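Local coordinates for protein transcriptional regulator AcuR (Rhodobacter sphaeroides 2.4.1, PDB 3BRU) that represses transcription of its own operon as a TetR-family regulator, probably by binding two operator sequences in the promoter, at residues Y48-I56 with F67-G78. Residues are numbered along the deposited sequence; the frame is centred on the assembly and turned at random.
Sequences YSSVGVDEI and FYHYFRNKADFG
K74, in the first turn of helix 74-97, lays its side chain, bent at chi2, across the ring of Y48 and ends on that residue's backbone. A hydrogen bond runs from K74 NZ to Y48 O, 2.9 Å long. The ammonium comes from above the carbonyl plane, while V51 N, closing the type I turn Y48-V51, reaches the same oxygen from the opposite face, so two donors grip it.

The ring contact is mixed in kind. K74 CE sits over the middle of the Y48 face, 4.0 Å from its centroid, as a CH-pi contact, and NZ adds a cation-pi interaction at 4.2 Å. With CG of Y48 anti to the backbone N (chi1 -178°), the ring swings under the lysine chain and brings CE1 toward CA of G78, near the ring plane.

Apolar packing fills the rest. V53 CG1 makes a CH-pi contact over the face of the F67 ring, 4.1 Å from its centroid and almost on the normal; F71 CD2 lies against the opposite face, toward the rim. Deeper in, I56 CG2 meets F77 CZ at 3.9 Å, and L35 of helix 31-45 backs I56.

Replacing K74 with an alanine would probably take CE and NZ from that face of Y48 and cost the turn carbonyl its ammonium, though the V51 N bond would remain. Cation, ring and carbonyl thus tie the approach to the predicted helix-turn-helix, 52-71, to the helix that follows it.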
loop_
_atom_site.group_PDB
_atom_site.type_symbol
_atom_site.label_atom_id
_atom_site.label_comp_id
_atom_site.label_asym_id
_atom_site.label_seq_id
_atom_site.Cartn_x
_atom_site.Cartn_y
_atom_site.Cartn_z
ATOM N N TYR A 48 -8.197 -10.276 -3.531
ATOM C CA TYR A 48 -8.953 -10.861 -4.629
ATOM C C TYR A 48 -8.288 -12.098 -5.255
ATOM O O TYR A 48 -8.950 -13.139 -5.373
ATOM C CB TYR A 48 -9.210 -9.779 -5.660
ATOM C CG TYR A 48 -10.010 -10.186 -6.855
ATOM C CD1 TYR A 48 -11.375 -9.928 -6.901
ATOM C CD2 TYR A 48 -9.404 -10.812 -7.965
ATOM C CE1 TYR A 48 -12.126 -10.264 -8.027
ATOM C CE2 TYR A 48 -10.158 -11.145 -9.104
ATOM C CZ TYR A 48 -11.516 -10.854 -9.118
ATOM O OH TYR A 48 -12.311 -11.182 -10.183
ATOM N N SER A 49 -7.004 -11.994 -5.628
ATOM C CA SER A 49 -6.252 -13.122 -6.234
ATOM C C SER A 49 -6.188 -14.407 -5.389
ATOM O O SER A 49 -6.016 -15.483 -5.930
ATOM C CB SER A 49 -4.802 -12.740 -6.592
ATOM O OG SER A 49 -4.694 -11.464 -7.198
ATOM N N SER A 50 -6.313 -14.267 -4.064
ATOM C CA SER A 50 -6.176 -15.358 -3.096
ATOM C C SER A 50 -7.479 -16.091 -2.831
ATOM O O SER A 50 -7.501 -17.186 -2.276
ATOM C CB SER A 50 -5.721 -14.768 -1.766
ATOM O OG SER A 50 -4.360 -15.053 -1.567
ATOM N N VAL A 51 -8.581 -15.462 -3.184
ATOM C CA VAL A 51 -9.851 -15.942 -2.713
ATOM C C VAL A 51 -10.724 -16.383 -3.878
ATOM O O VAL A 51 -11.090 -15.563 -4.726
ATOM C CB VAL A 51 -10.551 -14.853 -1.867
ATOM C CG1 VAL A 51 -11.918 -15.307 -1.437
ATOM C CG2 VAL A 51 -9.694 -14.518 -0.647
ATOM N N GLY A 52 -11.065 -17.674 -3.915
ATOM C CA GLY A 52 -11.947 -18.197 -4.946
ATOM C C GLY A 52 -13.414 -18.161 -4.521
ATOM O O GLY A 52 -13.732 -17.975 -3.337
ATOM N N VAL A 53 -14.296 -18.369 -5.488
ATOM C CA VAL A 53 -15.726 -18.408 -5.253
ATOM C C VAL A 53 -16.141 -19.513 -4.282
ATOM O O VAL A 53 -17.013 -19.292 -3.438
ATOM C CB VAL A 53 -16.508 -18.520 -6.594
ATOM C CG1 VAL A 53 -18.014 -18.796 -6.382
ATOM C CG2 VAL A 53 -16.290 -17.268 -7.430
ATOM N N ASP A 54 -15.544 -20.696 -4.388
ATOM C CA ASP A 54 -15.911 -21.770 -3.478
ATOM C C ASP A 54 -15.651 -21.419 -2.027
ATOM O O ASP A 54 -16.447 -21.758 -1.168
ATOM C CB ASP A 54 -15.179 -23.066 -3.796
ATOM C CG ASP A 54 -15.652 -23.713 -5.077
ATOM O OD1 ASP A 54 -16.748 -23.357 -5.594
ATOM O OD2 ASP A 54 -14.909 -24.610 -5.572
ATOM N N GLU A 55 -14.537 -20.761 -1.750
ATOM C CA GLU A 55 -14.239 -20.302 -0.384
ATOM C C GLU A 55 -15.307 -19.311 0.131
ATOM O O GLU A 55 -15.756 -19.418 1.256
ATOM C CB GLU A 55 -12.812 -19.726 -0.321
ATOM C CG GLU A 55 -12.460 -18.888 0.915
ATOM C CD GLU A 55 -10.974 -18.391 0.933
ATOM O OE1 GLU A 55 -10.106 -18.947 0.190
ATOM O OE2 GLU A 55 -10.668 -17.454 1.731
ATOM N N ILE A 56 -15.712 -18.366 -0.715
ATOM C CA ILE A 56 -16.812 -17.430 -0.399
ATOM C C ILE A 56 -18.113 -18.179 -0.086
ATOM O O ILE A 56 -18.772 -17.863 0.913
ATOM C CB ILE A 56 -17.078 -16.384 -1.551
ATOM C CG1 ILE A 56 -15.877 -15.437 -1.753
ATOM C CG2 ILE A 56 -18.407 -15.618 -1.367
ATOM C CD1 ILE A 56 -15.320 -14.841 -0.497
ATOM N N PHE A 67 -25.316 -17.585 -5.686
ATOM C CA PHE A 67 -24.261 -16.728 -6.149
ATOM C C PHE A 67 -24.528 -16.283 -7.593
ATOM O O PHE A 67 -24.437 -15.094 -7.903
ATOM C CB PHE A 67 -22.897 -17.424 -6.019
ATOM C CG PHE A 67 -21.760 -16.564 -6.442
ATOM C CD1 PHE A 67 -21.125 -15.738 -5.527
ATOM C CD2 PHE A 67 -21.359 -16.526 -7.779
ATOM C CE1 PHE A 67 -20.072 -14.918 -5.920
ATOM C CE2 PHE A 67 -20.292 -15.682 -8.199
ATOM C CZ PHE A 67 -19.662 -14.875 -7.272
ATOM N N TYR A 68 -24.869 -17.221 -8.477
ATOM C CA TYR A 68 -25.039 -16.859 -9.910
ATOM C C TYR A 68 -26.350 -16.173 -10.220
ATOM O O TYR A 68 -26.491 -15.554 -11.259
ATOM C CB TYR A 68 -24.695 -18.010 -10.879
ATOM C CG TYR A 68 -23.204 -18.278 -10.855
ATOM C CD1 TYR A 68 -22.291 -17.319 -11.328
ATOM C CD2 TYR A 68 -22.698 -19.446 -10.275
ATOM C CE1 TYR A 68 -20.920 -17.540 -11.258
ATOM C CE2 TYR A 68 -21.329 -19.684 -10.203
ATOM C CZ TYR A 68 -20.442 -18.739 -10.700
ATOM O OH TYR A 68 -19.082 -19.001 -10.626
ATOM N N HIS A 69 -27.283 -16.235 -9.282
ATOM C CA HIS A 69 -28.493 -15.447 -9.358
ATOM C C HIS A 69 -28.166 -13.958 -9.355
ATOM O O HIS A 69 -28.765 -13.181 -10.102
ATOM C CB HIS A 69 -29.393 -15.773 -8.167
ATOM C CG HIS A 69 -30.703 -15.040 -8.185
ATOM N ND1 HIS A 69 -31.700 -15.324 -9.097
ATOM C CD2 HIS A 69 -31.181 -14.040 -7.403
ATOM C CE1 HIS A 69 -32.741 -14.538 -8.869
ATOM N NE2 HIS A 69 -32.450 -13.748 -7.850
ATOM N N TYR A 70 -27.210 -13.571 -8.512
ATOM C CA TYR A 70 -26.881 -12.192 -8.264
ATOM C C TYR A 70 -25.684 -11.712 -9.068
ATOM O O TYR A 70 -25.633 -10.552 -9.443
ATOM C CB TYR A 70 -26.629 -11.996 -6.764
ATOM C CG TYR A 70 -27.889 -12.092 -5.911
ATOM C CD1 TYR A 70 -28.885 -11.103 -5.976
ATOM C CD2 TYR A 70 -28.098 -13.170 -5.049
ATOM C CE1 TYR A 70 -30.050 -11.186 -5.184
ATOM C CE2 TYR A 70 -29.258 -13.273 -4.279
ATOM C CZ TYR A 70 -30.224 -12.272 -4.342
ATOM O OH TYR A 70 -31.349 -12.359 -3.577
ATOM N N PHE A 71 -24.701 -12.569 -9.312
ATOM C CA PHE A 71 -23.434 -12.090 -9.898
ATOM C C PHE A 71 -23.100 -12.947 -11.081
ATOM O O PHE A 71 -23.358 -14.152 -11.044
ATOM C CB PHE A 71 -22.300 -12.124 -8.860
ATOM C CG PHE A 71 -22.656 -11.427 -7.559
ATOM C CD1 PHE A 71 -22.851 -10.044 -7.521
ATOM C CD2 PHE A 71 -22.840 -12.165 -6.388
ATOM C CE1 PHE A 71 -23.191 -9.418 -6.339
ATOM C CE2 PHE A 71 -23.177 -11.543 -5.208
ATOM C CZ PHE A 71 -23.345 -10.171 -5.175
ATOM N N ARG A 72 -22.592 -12.362 -12.162
ATOM C CA ARG A 72 -22.362 -13.245 -13.297
ATOM C C ARG A 72 -21.085 -14.032 -13.181
ATOM O O ARG A 72 -20.988 -15.128 -13.701
ATOM C CB ARG A 72 -22.581 -12.637 -14.691
ATOM C CG ARG A 72 -22.363 -11.195 -14.877
ATOM C CD ARG A 72 -22.361 -10.969 -16.401
ATOM N NE ARG A 72 -22.454 -9.558 -16.785
ATOM C CZ ARG A 72 -21.513 -8.637 -16.552
ATOM N NH1 ARG A 72 -20.383 -8.949 -15.907
ATOM N NH2 ARG A 72 -21.709 -7.388 -16.957
ATOM N N ASN A 73 -20.140 -13.483 -12.441
ATOM C CA ASN A 73 -18.842 -14.110 -12.196
ATOM C C ASN A 73 -18.141 -13.410 -11.028
ATOM O O ASN A 73 -18.656 -12.415 -10.480
ATOM C CB ASN A 73 -17.955 -14.060 -13.459
ATOM C CG ASN A 73 -17.981 -12.691 -14.169
ATOM O OD1 ASN A 73 -18.077 -11.625 -13.554
ATOM N ND2 ASN A 73 -17.908 -12.730 -15.475
ATOM N N LYS A 74 -16.960 -13.927 -10.679
ATOM C CA LYS A 74 -16.099 -13.339 -9.643
ATOM C C LYS A 74 -15.831 -11.829 -9.873
ATOM O O LYS A 74 -15.849 -11.045 -8.936
ATOM C CB LYS A 74 -14.801 -14.150 -9.549
ATOM C CG LYS A 74 -14.037 -13.996 -8.263
ATOM C CD LYS A 74 -12.516 -14.167 -8.510
ATOM C CE LYS A 74 -11.729 -14.328 -7.228
ATOM N NZ LYS A 74 -10.258 -14.684 -7.515
ATOM N N ALA A 75 -15.615 -11.425 -11.120
ATOM C CA ALA A 75 -15.363 -10.014 -11.430
ATOM C C ALA A 75 -16.567 -9.113 -11.118
ATOM O O ALA A 75 -16.391 -8.021 -10.613
ATOM C CB ALA A 75 -14.899 -9.844 -12.889
ATOM N N ASP A 76 -17.777 -9.567 -11.405
ATOM C CA ASP A 76 -18.996 -8.794 -11.159
ATOM C C ASP A 76 -19.256 -8.697 -9.646
ATOM O O ASP A 76 -19.679 -7.655 -9.134
ATOM C CB ASP A 76 -20.173 -9.478 -11.873
ATOM C CG ASP A 76 -21.451 -8.598 -11.930
ATOM O OD1 ASP A 76 -21.308 -7.374 -12.183
ATOM O OD2 ASP A 76 -22.602 -9.121 -11.747
ATOM N N PHE A 77 -19.008 -9.806 -8.949
ATOM C CA PHE A 77 -18.934 -9.867 -7.489
ATOM C C PHE A 77 -17.938 -8.905 -6.834
ATOM O O PHE A 77 -18.318 -8.121 -5.945
ATOM C CB PHE A 77 -18.634 -11.300 -7.051
ATOM C CG PHE A 77 -18.701 -11.517 -5.566
ATOM C CD1 PHE A 77 -19.805 -11.135 -4.835
ATOM C CD2 PHE A 77 -17.653 -12.126 -4.895
ATOM C CE1 PHE A 77 -19.879 -11.376 -3.487
ATOM C CE2 PHE A 77 -17.714 -12.342 -3.545
ATOM C CZ PHE A 77 -18.827 -11.985 -2.848
ATOM N N GLY A 78 -16.672 -8.986 -7.233
ATOM C CA GLY A 78 -15.677 -7.991 -6.841
ATOM C C GLY A 78 -16.093 -6.524 -7.005
ATOM O O GLY A 78 -15.856 -5.724 -6.105
#